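Long-range contact in acetylxylan esterase A (PDB 5X6S), which removes acetyl side groups from the xylan backbone by hydrolysis, as a secreted serine esterase of carbohydrate esterase family 1: residues A[226-231]-A[241-246]. Sequence-based numbering, arbitrary orientation.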
ATOM      1  N   SER A 226      -0.371  25.851  12.051  1.00 29.42           N
ATOM      2  CA  SER A 226      -0.006  26.752  13.157  1.00 29.23           C
ATOM      3  C   SER A 226      -0.003  26.134  14.524  1.00 26.56           C
ATOM      4  O   SER A 226       0.414  26.779  15.457  1.00 29.84           O
ATOM      5  CB  SER A 226      -0.938  27.982  13.158  1.00 29.83           C
ATOM      6  OG  SER A 226      -0.683  28.720  11.966  1.00 34.04           O
ATOM      7  N   ALA A 227      -0.517  24.940  14.680  1.00 26.10           N
ATOM      8  CA  ALA A 227      -0.502  24.248  15.972  1.00 26.44           C
ATOM      9  C   ALA A 227       0.067  22.820  15.909  1.00 26.03           C
ATOM     10  O   ALA A 227      -0.675  21.813  16.133  1.00 22.90           O
ATOM     11  CB  ALA A 227      -1.887  24.208  16.618  1.00 27.05           C
ATOM     12  N   PRO A 228       1.404  22.713  15.697  1.00 25.46           N
ATOM     13  CA  PRO A 228       2.027  21.398  15.824  1.00 24.71           C
ATOM     14  C   PRO A 228       1.840  20.790  17.201  1.00 25.65           C
ATOM     15  O   PRO A 228       1.480  21.505  18.133  1.00 27.91           O
ATOM     16  CB  PRO A 228       3.514  21.670  15.489  1.00 25.20           C
ATOM     17  CG  PRO A 228       3.684  23.153  15.470  1.00 26.35           C
ATOM     18  CD  PRO A 228       2.326  23.743  15.185  1.00 25.01           C
ATOM     19  N   GLU A 229       2.048  19.496  17.335  1.00 25.78           N
ATOM     20  CA  GLU A 229       1.880  18.774  18.588  1.00 27.22           C
ATOM     21  C   GLU A 229       3.009  19.008  19.589  1.00 27.14           C
ATOM     22  O   GLU A 229       2.758  18.981  20.807  1.00 26.38           O
ATOM     23  CB  GLU A 229       1.904  17.267  18.376  1.00 29.08           C
ATOM     24  CG  GLU A 229       0.591  16.589  18.223  1.00 35.35           C
ATOM     25  CD  GLU A 229       0.763  15.094  18.025  1.00 37.83           C
ATOM     26  OE1 GLU A 229       1.884  14.528  18.220  1.00 37.60           O
ATOM     27  OE2 GLU A 229      -0.253  14.479  17.660  1.00 47.08           O
ATOM     28  N   LYS A 230       4.233  19.093  19.080  1.00 25.42           N
ATOM     29  CA  LYS A 230       5.439  19.101  19.938  1.00 26.57           C
ATOM     30  C   LYS A 230       6.601  19.821  19.279  1.00 27.97           C
ATOM     31  O   LYS A 230       6.745  19.769  18.038  1.00 25.34           O
ATOM     32  CB  LYS A 230       5.832  17.674  20.262  1.00 27.33           C
ATOM     33  CG  LYS A 230       6.817  17.502  21.406  1.00 29.44           C
ATOM     34  CD  LYS A 230       7.043  16.011  21.655  1.00 31.73           C
ATOM     35  CE  LYS A 230       8.216  15.743  22.576  1.00 37.44           C
ATOM     36  NZ  LYS A 230       8.121  14.393  23.241  1.00 38.96           N
ATOM     37  N   THR A 231       7.442  20.494  20.093  1.00 27.06           N
ATOM     38  CA  THR A 231       8.720  21.041  19.617  1.00 26.40           C
ATOM     39  C   THR A 231       9.824  20.502  20.521  1.00 27.55           C
ATOM     40  O   THR A 231       9.616  20.358  21.736  1.00 27.95           O
ATOM     41  CB  THR A 231       8.787  22.597  19.515  1.00 28.91           C
ATOM     42  OG1 THR A 231       8.511  23.231  20.798  1.00 31.80           O
ATOM     43  CG2 THR A 231       7.832  23.119  18.492  1.00 29.96           C
ATOM     44  N   GLU A 241      16.243  21.544  15.456  1.00 24.31           N
ATOM     45  CA  GLU A 241      15.001  21.523  16.234  1.00 24.60           C
ATOM     46  C   GLU A 241      13.923  20.739  15.517  1.00 23.04           C
ATOM     47  O   GLU A 241      13.655  21.007  14.362  1.00 22.46           O
ATOM     48  CB  GLU A 241      14.496  22.966  16.444  1.00 25.73           C
ATOM     49  CG  GLU A 241      13.212  23.088  17.288  1.00 27.71           C
ATOM     50  CD  GLU A 241      12.614  24.499  17.174  1.00 30.38           C
ATOM     51  OE1 GLU A 241      12.231  24.906  16.018  1.00 34.12           O
ATOM     52  OE2 GLU A 241      12.570  25.232  18.195  1.00 29.73           O
ATOM     53  N   THR A 242      13.308  19.797  16.226  1.00 23.13           N
ATOM     54  CA  THR A 242      12.264  18.938  15.660  1.00 23.60           C
ATOM     55  C   THR A 242      10.870  19.442  16.053  1.00 24.77           C
ATOM     56  O   THR A 242      10.582  19.610  17.219  1.00 24.37           O
ATOM     57  CB  THR A 242      12.450  17.469  16.098  1.00 23.86           C
ATOM     58  OG1 THR A 242      13.731  16.991  15.643  1.00 23.00           O
ATOM     59  CG2 THR A 242      11.406  16.579  15.494  1.00 25.13           C
ATOM     60  N   THR A 243      10.020  19.680  15.055  1.00 23.55           N
ATOM     61  CA  THR A 243       8.610  19.975  15.263  1.00 23.73           C
ATOM     62  C   THR A 243       7.782  18.786  14.739  1.00 24.22           C
ATOM     63  O   THR A 243       7.874  18.454  13.560  1.00 22.88           O
ATOM     64  CB  THR A 243       8.225  21.247  14.505  1.00 23.29           C
ATOM     65  OG1 THR A 243       9.022  22.357  14.959  1.00 25.22           O
ATOM     66  CG2 THR A 243       6.734  21.558  14.712  1.00 23.83           C
ATOM     67  N   ILE A 244       7.036  18.134  15.625  1.00 23.76           N
ATOM     68  CA  ILE A 244       6.080  17.098  15.267  1.00 25.57           C
ATOM     69  C   ILE A 244       4.652  17.659  15.095  1.00 26.78           C
ATOM     70  O   ILE A 244       4.033  18.096  16.067  1.00 27.79           O
ATOM     71  CB  ILE A 244       6.073  15.998  16.326  1.00 25.94           C
ATOM     72  CG1 ILE A 244       7.508  15.450  16.519  1.00 23.97           C
ATOM     73  CG2 ILE A 244       5.053  14.904  15.978  1.00 27.11           C
ATOM     74  CD1 ILE A 244       7.595  14.401  17.599  1.00 24.20           C
ATOM     75  N   TRP A 245       4.149  17.689  13.863  1.00 25.56           N
ATOM     76  CA  TRP A 245       2.770  18.131  13.626  1.00 24.54           C
ATOM     77  C   TRP A 245       1.818  16.997  13.900  1.00 24.69           C
ATOM     78  O   TRP A 245       0.689  17.216  14.330  1.00 25.17           O
ATOM     79  CB  TRP A 245       2.596  18.703  12.238  1.00 24.02           C
ATOM     80  CG  TRP A 245       2.986  20.118  12.026  1.00 23.28           C
ATOM     81  CD1 TRP A 245       2.156  21.230  12.057  1.00 22.61           C
ATOM     82  CD2 TRP A 245       4.283  20.605  11.666  1.00 23.62           C
ATOM     83  NE1 TRP A 245       2.869  22.347  11.723  1.00 24.16           N
ATOM     84  CE2 TRP A 245       4.178  22.002  11.499  1.00 22.75           C
ATOM     85  CE3 TRP A 245       5.531  19.986  11.461  1.00 22.50           C
ATOM     86  CZ2 TRP A 245       5.266  22.801  11.146  1.00 21.94           C
ATOM     87  CZ3 TRP A 245       6.602  20.773  11.133  1.00 22.25           C
ATOM     88  CH2 TRP A 245       6.472  22.171  10.978  1.00 22.98           C
ATOM     89  N   GLY A 246       2.286  15.768  13.687  1.00 23.90           N
ATOM     90  CA  GLY A 246       1.535  14.576  14.035  1.00 23.53           C
ATOM     91  C   GLY A 246       2.245  13.302  13.574  1.00 24.04           C
ATOM     92  O   GLY A 246       3.424  13.347  13.201  1.00 25.08           O
TER
HETATM   93  O   HOH W   1      -0.771  19.624  14.313  1.00 33.24           O
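This is an antiparallel beta-hairpin contact at one outer edge of the central sheet of the alpha/beta-hydrolase fold. Strand 230-232 is the last strand on this side, and strand 240-246 lies between it and strand 249-254. A classic beta bulge opens the pairing, with Glu229 and Lys230 both set against Ile244. Ile244 O therefore accepts two N-H groups in its carbonyl plane, at 2.7 Å from Glu229 N and 3.2 Å from Lys230 N. Ile244 N returns a hydrogen bond to Lys230 O at 2.9 Å, from above the carbonyl plane. Beyond the bulge, one water bridges Ala227 O and Trp245 O.

Pro228 lies over one face of the Trp245 indole. Its CB sits 3.7 Å from the centroid of the five-membered ring, 9° off the normal, a CH-pi contact. The Thr243 methyl, CG2, is anti to the backbone N and rests above the same face near the rim. It presses on Pro228 CB at 3.3 Å, tighter than usual for two carbons. Trp245 NE1 donates a hydrogen bond to Tyr225 O, which probably helps fix the ring's rotation. Backbone hydrogen bonds thus pin the edge strand, while proline, threonine methyl and indole form a compact apolar cluster beside the bulge.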